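Local coordinates for enoyl-CoA hydratase/isomerase (Shewanella pealeana, PDB 4KPK), which probably acts on acyl-CoA thioesters as an isomerase or hydratase of the crotonase superfamily, though its exact substrate and reaction are not established, at residues Q37-L45 against V53-D64. Numbering follows the deposited sequence.
Sequences QLHYLSCTL and VLDRSDKHNAFD. With EDO (1,2-ethanediol), chain B.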
ATOM      1  N   GLN A  37      19.897  -6.550 -35.944  1.00 30.00           N
ATOM      2  CA  GLN A  37      21.008  -5.810 -35.437  1.00 29.60           C
ATOM      3  C   GLN A  37      21.249  -5.912 -33.934  1.00 30.54           C
ATOM      4  O   GLN A  37      22.388  -5.916 -33.512  1.00 28.43           O
ATOM      5  CB  GLN A  37      20.843  -4.343 -35.819  1.00 34.63           C
ATOM      6  CG  GLN A  37      20.994  -4.221 -37.332  1.00 38.32           C
ATOM      7  CD  GLN A  37      20.372  -2.990 -37.905  1.00 38.05           C
ATOM      8  OE1 GLN A  37      19.545  -2.334 -37.280  1.00 41.40           O
ATOM      9  NE2 GLN A  37      20.766  -2.668 -39.108  1.00 40.97           N
ATOM     10  N   LEU A  38      20.203  -6.054 -33.124  1.00 33.34           N
ATOM     11  CA  LEU A  38      20.388  -6.268 -31.664  1.00 32.29           C
ATOM     12  C   LEU A  38      21.132  -7.563 -31.332  1.00 31.87           C
ATOM     13  O   LEU A  38      20.804  -8.618 -31.873  1.00 31.17           O
ATOM     14  CB  LEU A  38      19.025  -6.318 -30.943  1.00 32.25           C
ATOM     15  CG  LEU A  38      18.207  -5.044 -31.156  1.00 32.35           C
ATOM     16  CD1 LEU A  38      16.764  -5.115 -30.651  1.00 30.35           C
ATOM     17  CD2 LEU A  38      18.973  -3.873 -30.553  1.00 33.05           C
ATOM     18  N   HIS A  39      22.064  -7.473 -30.372  1.00 30.09           N
ATOM     19  CA  HIS A  39      22.951  -8.570 -29.999  1.00 31.05           C
ATOM     20  C   HIS A  39      22.259  -9.504 -29.014  1.00 30.76           C
ATOM     21  O   HIS A  39      22.437 -10.702 -29.100  1.00 28.18           O
ATOM     22  CB  HIS A  39      24.251  -8.033 -29.337  1.00 30.82           C
ATOM     23  CG  HIS A  39      25.015  -7.032 -30.175  1.00 33.35           C
ATOM     24  ND1 HIS A  39      25.849  -7.408 -31.209  1.00 34.21           N
ATOM     25  CD2 HIS A  39      25.067  -5.671 -30.132  1.00 36.20           C
ATOM     26  CE1 HIS A  39      26.379  -6.326 -31.765  1.00 36.78           C
ATOM     27  NE2 HIS A  39      25.912  -5.258 -31.138  1.00 35.89           N
ATOM     28  N   TYR A  40      21.524  -8.911 -28.068  1.00 29.06           N
ATOM     29  CA  TYR A  40      20.986  -9.556 -26.898  1.00 29.50           C
ATOM     30  C   TYR A  40      19.495  -9.692 -26.848  1.00 32.26           C
ATOM     31  O   TYR A  40      18.947 -10.494 -26.031  1.00 34.95           O
ATOM     32  CB  TYR A  40      21.378  -8.786 -25.662  1.00 33.87           C
ATOM     33  CG  TYR A  40      22.842  -8.752 -25.336  1.00 38.48           C
ATOM     34  CD1 TYR A  40      23.781  -9.585 -25.957  1.00 43.78           C
ATOM     35  CD2 TYR A  40      23.280  -7.936 -24.342  1.00 44.17           C
ATOM     36  CE1 TYR A  40      25.122  -9.545 -25.597  1.00 45.09           C
ATOM     37  CE2 TYR A  40      24.594  -7.912 -23.976  1.00 45.47           C
ATOM     38  CZ  TYR A  40      25.505  -8.699 -24.595  1.00 42.67           C
ATOM     39  OH  TYR A  40      26.796  -8.596 -24.153  1.00 46.78           O
ATOM     40  N   LEU A  41      18.820  -8.965 -27.721  1.00 31.37           N
ATOM     41  CA  LEU A  41      17.360  -8.988 -27.763  1.00 31.64           C
ATOM     42  C   LEU A  41      16.874  -9.467 -29.131  1.00 30.73           C
ATOM     43  O   LEU A  41      17.590  -9.333 -30.113  1.00 26.79           O
ATOM     44  CB  LEU A  41      16.811  -7.574 -27.522  1.00 29.03           C
ATOM     45  CG  LEU A  41      17.152  -6.906 -26.197  1.00 28.66           C
ATOM     46  CD1 LEU A  41      16.691  -5.434 -26.153  1.00 26.88           C
ATOM     47  CD2 LEU A  41      16.524  -7.723 -25.081  1.00 30.88           C
ATOM     48  N   SER A  42      15.635  -9.988 -29.158  1.00 29.07           N
ATOM     49  CA  SER A  42      14.802 -10.061 -30.361  1.00 27.06           C
ATOM     50  C   SER A  42      13.668  -9.114 -30.212  1.00 25.41           C
ATOM     51  O   SER A  42      13.239  -8.778 -29.086  1.00 25.29           O
ATOM     52  CB  SER A  42      14.101 -11.440 -30.543  1.00 31.06           C
ATOM     53  OG  SER A  42      15.024 -12.487 -30.621  1.00 33.86           O
ATOM     54  N   CYS A  43      13.074  -8.769 -31.339  1.00 24.93           N
ATOM     55  CA  CYS A  43      11.877  -7.988 -31.279  1.00 25.68           C
ATOM     56  C   CYS A  43      11.055  -8.285 -32.482  1.00 25.71           C
ATOM     57  O   CYS A  43      11.596  -8.459 -33.569  1.00 27.53           O
ATOM     58  CB  CYS A  43      12.223  -6.482 -31.134  1.00 29.71           C
ATOM     59  SG  CYS A  43      13.288  -5.807 -32.397  1.00 33.17           S
ATOM     60  N   THR A  44       9.741  -8.408 -32.282  1.00 26.81           N
ATOM     61  CA  THR A  44       8.802  -8.720 -33.363  1.00 26.96           C
ATOM     62  C   THR A  44       7.537  -7.931 -33.190  1.00 26.30           C
ATOM     63  O   THR A  44       7.228  -7.446 -32.087  1.00 31.00           O
ATOM     64  CB  THR A  44       8.437 -10.252 -33.405  1.00 28.85           C
ATOM     65  OG1 THR A  44       7.810 -10.624 -32.173  1.00 26.20           O
ATOM     66  CG2 THR A  44       9.659 -11.042 -33.586  1.00 30.51           C
ATOM     67  N   LEU A  45       6.779  -7.815 -34.272  1.00 28.05           N
ATOM     68  CA  LEU A  45       5.553  -7.044 -34.258  1.00 28.79           C
ATOM     69  C   LEU A  45       4.501  -7.700 -35.133  1.00 30.97           C
ATOM     70  O   LEU A  45       4.709  -7.881 -36.307  1.00 34.64           O
ATOM     71  CB  LEU A  45       5.847  -5.621 -34.744  1.00 29.75           C
ATOM     72  CG  LEU A  45       4.684  -4.644 -34.740  1.00 29.46           C
ATOM     73  CD1 LEU A  45       4.162  -4.398 -33.340  1.00 26.51           C
ATOM     74  CD2 LEU A  45       5.182  -3.330 -35.343  1.00 35.88           C
ATOM     75  N   VAL A  53      12.223  -9.485 -26.414  1.00 27.92           N
ATOM     76  CA  VAL A  53      12.592 -10.792 -25.951  1.00 27.10           C
ATOM     77  C   VAL A  53      14.084 -10.860 -25.559  1.00 26.64           C
ATOM     78  O   VAL A  53      14.953 -10.667 -26.397  1.00 24.02           O
ATOM     79  CB  VAL A  53      12.277 -11.889 -26.986  1.00 26.02           C
ATOM     80  CG1 VAL A  53      12.635 -13.275 -26.417  1.00 23.86           C
ATOM     81  CG2 VAL A  53      10.811 -11.849 -27.409  1.00 25.44           C
ATOM     82  N   LEU A  54      14.335 -11.250 -24.301  1.00 25.80           N
ATOM     83  CA  LEU A  54      15.678 -11.426 -23.780  1.00 26.66           C
ATOM     84  C   LEU A  54      16.142 -12.723 -24.365  1.00 25.88           C
ATOM     85  O   LEU A  54      15.502 -13.867 -24.186  1.00 24.46           O
ATOM     86  CB  LEU A  54      15.749 -11.416 -22.251  1.00 26.86           C
ATOM     87  CG  LEU A  54      15.547 -10.056 -21.571  1.00 30.77           C
ATOM     88  CD1 LEU A  54      14.246  -9.434 -22.008  1.00 36.15           C
ATOM     89  CD2 LEU A  54      15.596 -10.134 -20.043  1.00 31.22           C
ATOM     90  N   ASP A  55      17.192 -12.527 -25.145  1.00 23.17           N
ATOM     91  CA  ASP A  55      17.700 -13.541 -26.098  1.00 26.68           C
ATOM     92  C   ASP A  55      19.192 -13.725 -25.934  1.00 26.85           C
ATOM     93  O   ASP A  55      19.937 -13.859 -26.881  1.00 29.84           O
ATOM     94  CB  ASP A  55      17.359 -13.154 -27.567  1.00 29.74           C
ATOM     95  CG  ASP A  55      17.587 -14.311 -28.548  1.00 34.10           C
ATOM     96  OD1 ASP A  55      17.286 -15.493 -28.174  1.00 38.01           O
ATOM     97  OD2 ASP A  55      18.083 -14.054 -29.667  1.00 34.58           O
ATOM     98  N   ARG A  56      19.627 -13.774 -24.696  1.00 27.06           N
ATOM     99  CA  ARG A  56      21.000 -14.078 -24.399  1.00 27.03           C
ATOM    100  C   ARG A  56      21.054 -15.288 -23.463  1.00 23.68           C
ATOM    101  O   ARG A  56      21.769 -15.260 -22.464  1.00 22.09           O
ATOM    102  CB  ARG A  56      21.615 -12.843 -23.723  1.00 26.55           C
ATOM    103  CG  ARG A  56      23.101 -12.802 -23.747  1.00 27.97           C
ATOM    104  CD  ARG A  56      23.563 -11.681 -22.837  1.00 29.10           C
ATOM    105  NE  ARG A  56      24.986 -11.750 -22.748  1.00 27.74           N
ATOM    106  CZ  ARG A  56      25.729 -11.257 -21.759  1.00 32.61           C
ATOM    107  NH1 ARG A  56      25.209 -10.620 -20.687  1.00 35.82           N
ATOM    108  NH2 ARG A  56      27.035 -11.434 -21.828  1.00 32.11           N
ATOM    109  N   SER A  57      20.305 -16.345 -23.766  1.00 24.85           N
ATOM    110  CA  SER A  57      20.224 -17.461 -22.815  1.00 26.66           C
ATOM    111  C   SER A  57      21.588 -18.030 -22.441  1.00 27.37           C
ATOM    112  O   SER A  57      21.799 -18.439 -21.286  1.00 28.42           O
ATOM    113  CB  SER A  57      19.255 -18.594 -23.247  1.00 28.94           C
ATOM    114  OG  SER A  57      19.635 -19.221 -24.473  1.00 30.60           O
ATOM    115  N   ASP A  58      22.532 -18.024 -23.371  1.00 30.36           N
ATOM    116  CA  ASP A  58      23.838 -18.676 -23.130  1.00 33.25           C
ATOM    117  C   ASP A  58      24.500 -18.079 -21.892  1.00 34.47           C
ATOM    118  O   ASP A  58      25.178 -18.837 -21.139  1.00 27.60           O
ATOM    119  CB  ASP A  58      24.788 -18.602 -24.355  1.00 37.17           C
ATOM    120  CG  ASP A  58      24.266 -19.378 -25.574  1.00 38.73           C
ATOM    121  OD1 ASP A  58      23.221 -20.057 -25.472  1.00 41.63           O
ATOM    122  OD2 ASP A  58      24.908 -19.301 -26.647  1.00 42.29           O
ATOM    123  N   LYS A  59      24.235 -16.768 -21.644  1.00 31.68           N
ATOM    124  CA  LYS A  59      24.728 -16.031 -20.426  1.00 32.49           C
ATOM    125  C   LYS A  59      23.626 -15.640 -19.424  1.00 31.81           C
ATOM    126  O   LYS A  59      23.719 -14.599 -18.702  1.00 28.41           O
ATOM    127  CB  LYS A  59      25.472 -14.760 -20.817  1.00 40.51           C
ATOM    128  CG  LYS A  59      26.431 -14.928 -21.987  1.00 47.51           C
ATOM    129  CD  LYS A  59      27.438 -16.044 -21.789  1.00 50.24           C
ATOM    130  CE  LYS A  59      28.368 -16.138 -22.989  1.00 55.35           C
ATOM    131  NZ  LYS A  59      29.641 -16.811 -22.636  1.00 56.20           N
ATOM    132  N   HIS A  60      22.602 -16.488 -19.379  1.00 28.85           N
ATOM    133  CA  HIS A  60      21.528 -16.417 -18.398  1.00 30.57           C
ATOM    134  C   HIS A  60      20.764 -15.077 -18.452  1.00 26.10           C
ATOM    135  O   HIS A  60      20.166 -14.630 -17.470  1.00 24.92           O
ATOM    136  CB  HIS A  60      22.104 -16.725 -17.018  1.00 33.16           C
ATOM    137  CG  HIS A  60      22.948 -17.956 -16.993  1.00 36.20           C
ATOM    138  ND1 HIS A  60      24.301 -17.930 -16.716  1.00 39.44           N
ATOM    139  CD2 HIS A  60      22.640 -19.253 -17.254  1.00 35.54           C
ATOM    140  CE1 HIS A  60      24.784 -19.164 -16.763  1.00 36.99           C
ATOM    141  NE2 HIS A  60      23.797 -19.981 -17.091  1.00 38.06           N
ATOM    142  N   ASN A  61      20.739 -14.480 -19.629  1.00 24.95           N
ATOM    143  CA  ASN A  61      20.067 -13.204 -19.832  1.00 27.66           C
ATOM    144  C   ASN A  61      20.552 -12.148 -18.839  1.00 26.21           C
ATOM    145  O   ASN A  61      19.772 -11.306 -18.368  1.00 25.70           O
ATOM    146  CB  ASN A  61      18.551 -13.411 -19.746  1.00 28.71           C
ATOM    147  CG  ASN A  61      18.015 -14.089 -20.973  1.00 28.03           C
ATOM    148  OD1 ASN A  61      18.561 -13.878 -22.023  1.00 29.22           O
ATOM    149  ND2 ASN A  61      16.935 -14.890 -20.847  1.00 26.88           N
ATOM    150  N   ALA A  62      21.825 -12.264 -18.477  1.00 23.89           N
ATOM    151  CA  ALA A  62      22.392 -11.438 -17.445  1.00 23.16           C
ATOM    152  C   ALA A  62      22.504 -10.003 -18.019  1.00 23.55           C
ATOM    153  O   ALA A  62      22.835  -9.820 -19.179  1.00 23.33           O
ATOM    154  CB  ALA A  62      23.763 -11.968 -17.033  1.00 24.29           C
ATOM    155  N   PHE A  63      22.242  -9.010 -17.205  1.00 24.15           N
ATOM    156  CA  PHE A  63      22.311  -7.642 -17.677  1.00 29.12           C
ATOM    157  C   PHE A  63      23.744  -7.135 -17.734  1.00 27.06           C
ATOM    158  O   PHE A  63      24.528  -7.289 -16.796  1.00 29.28           O
ATOM    159  CB  PHE A  63      21.530  -6.700 -16.777  1.00 31.15           C
ATOM    160  CG  PHE A  63      20.048  -6.839 -16.874  1.00 35.97           C
ATOM    161  CD1 PHE A  63      19.440  -8.071 -17.231  1.00 40.32           C
ATOM    162  CD2 PHE A  63      19.242  -5.755 -16.567  1.00 39.59           C
ATOM    163  CE1 PHE A  63      18.059  -8.188 -17.307  1.00 39.07           C
ATOM    164  CE2 PHE A  63      17.861  -5.884 -16.616  1.00 40.51           C
ATOM    165  CZ  PHE A  63      17.277  -7.104 -16.984  1.00 38.44           C
ATOM    166  N   ASP A  64      24.037  -6.468 -18.825  1.00 29.82           N
ATOM    167  CA  ASP A  64      25.172  -5.567 -18.886  1.00 28.60           C
ATOM    168  C   ASP A  64      24.774  -4.282 -19.607  1.00 29.49           C
ATOM    169  O   ASP A  64      23.572  -4.089 -19.909  1.00 26.38           O
ATOM    170  CB  ASP A  64      26.365  -6.292 -19.516  1.00 29.10           C
ATOM    171  CG  ASP A  64      26.153  -6.613 -20.950  1.00 33.36           C
ATOM    172  OD1 ASP A  64      25.154  -6.147 -21.571  1.00 31.68           O
ATOM    173  OD2 ASP A  64      27.008  -7.343 -21.470  1.00 40.11           O
TER
HETATM  174  C1  EDO B 301      18.876 -11.114 -31.964  1.00 41.02           C
HETATM  175  O1  EDO B 301      18.821  -9.689 -32.029  1.00 30.67           O
HETATM  176  C2  EDO B 301      17.424 -11.533 -32.116  1.00 40.35           C
HETATM  177  O2  EDO B 301      17.299 -12.647 -32.982  1.00 42.18           O
HETATM  178  O   HOH W   1      22.318 -12.953 -28.077  1.00 32.26           O
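Arg56 lays its extended side chain along the ring of Tyr40. From Arg56 CB, a chi1 of -161° sets CG anti to the backbone N and 4.0 Å from Tyr40 CD1; CD then sits above the middle of the face, 3.7 Å from the ring centroid, a CH-pi contact. Arg56 NE follows at 3.6 Å from Tyr40 CZ, Arg56 CZ lies 3.7 Å from Tyr40 OH, and the guanidinium ends as an off-centre cation-pi stack, its plane 15° from that of the ring, with Lys59 CB against its opposite face. At the tip, NH1 donates to Ala62 O, whose position is less certain, and NH2 turns to Asp101 in a salt bridge. The phenol OH of Tyr40 donates to Asp64 OD2 at 3.0 Å, on the syn lone pair, while Asp64 OD1 lies at the ring edge and caps helix 65-80 through Met67 N. A leucine in place of Tyr40 would probably leave Asp64 OD2 without its hydroxyl donor and Arg56 without the flat surface it rests on. These side chains lie at the open end of the beta hairpin 41-46/49-54, whose first strand is an outermost strand of the main sheet of the crotonase fold. Ser42 and Val53 form an antiparallel hydrogen-bonded pair, Ser42 N reaching Val53 O at 2.9 Å. Asp55, whose OD1 is taken by Asn92 ND2, bonds through its N to Tyr40 O at 2.8 Å, and a water joins His39 O to Asp55 O. On the face turned to helix 65-80, Leu41 CD2 meets Leu54 CD1 at 4.2 Å.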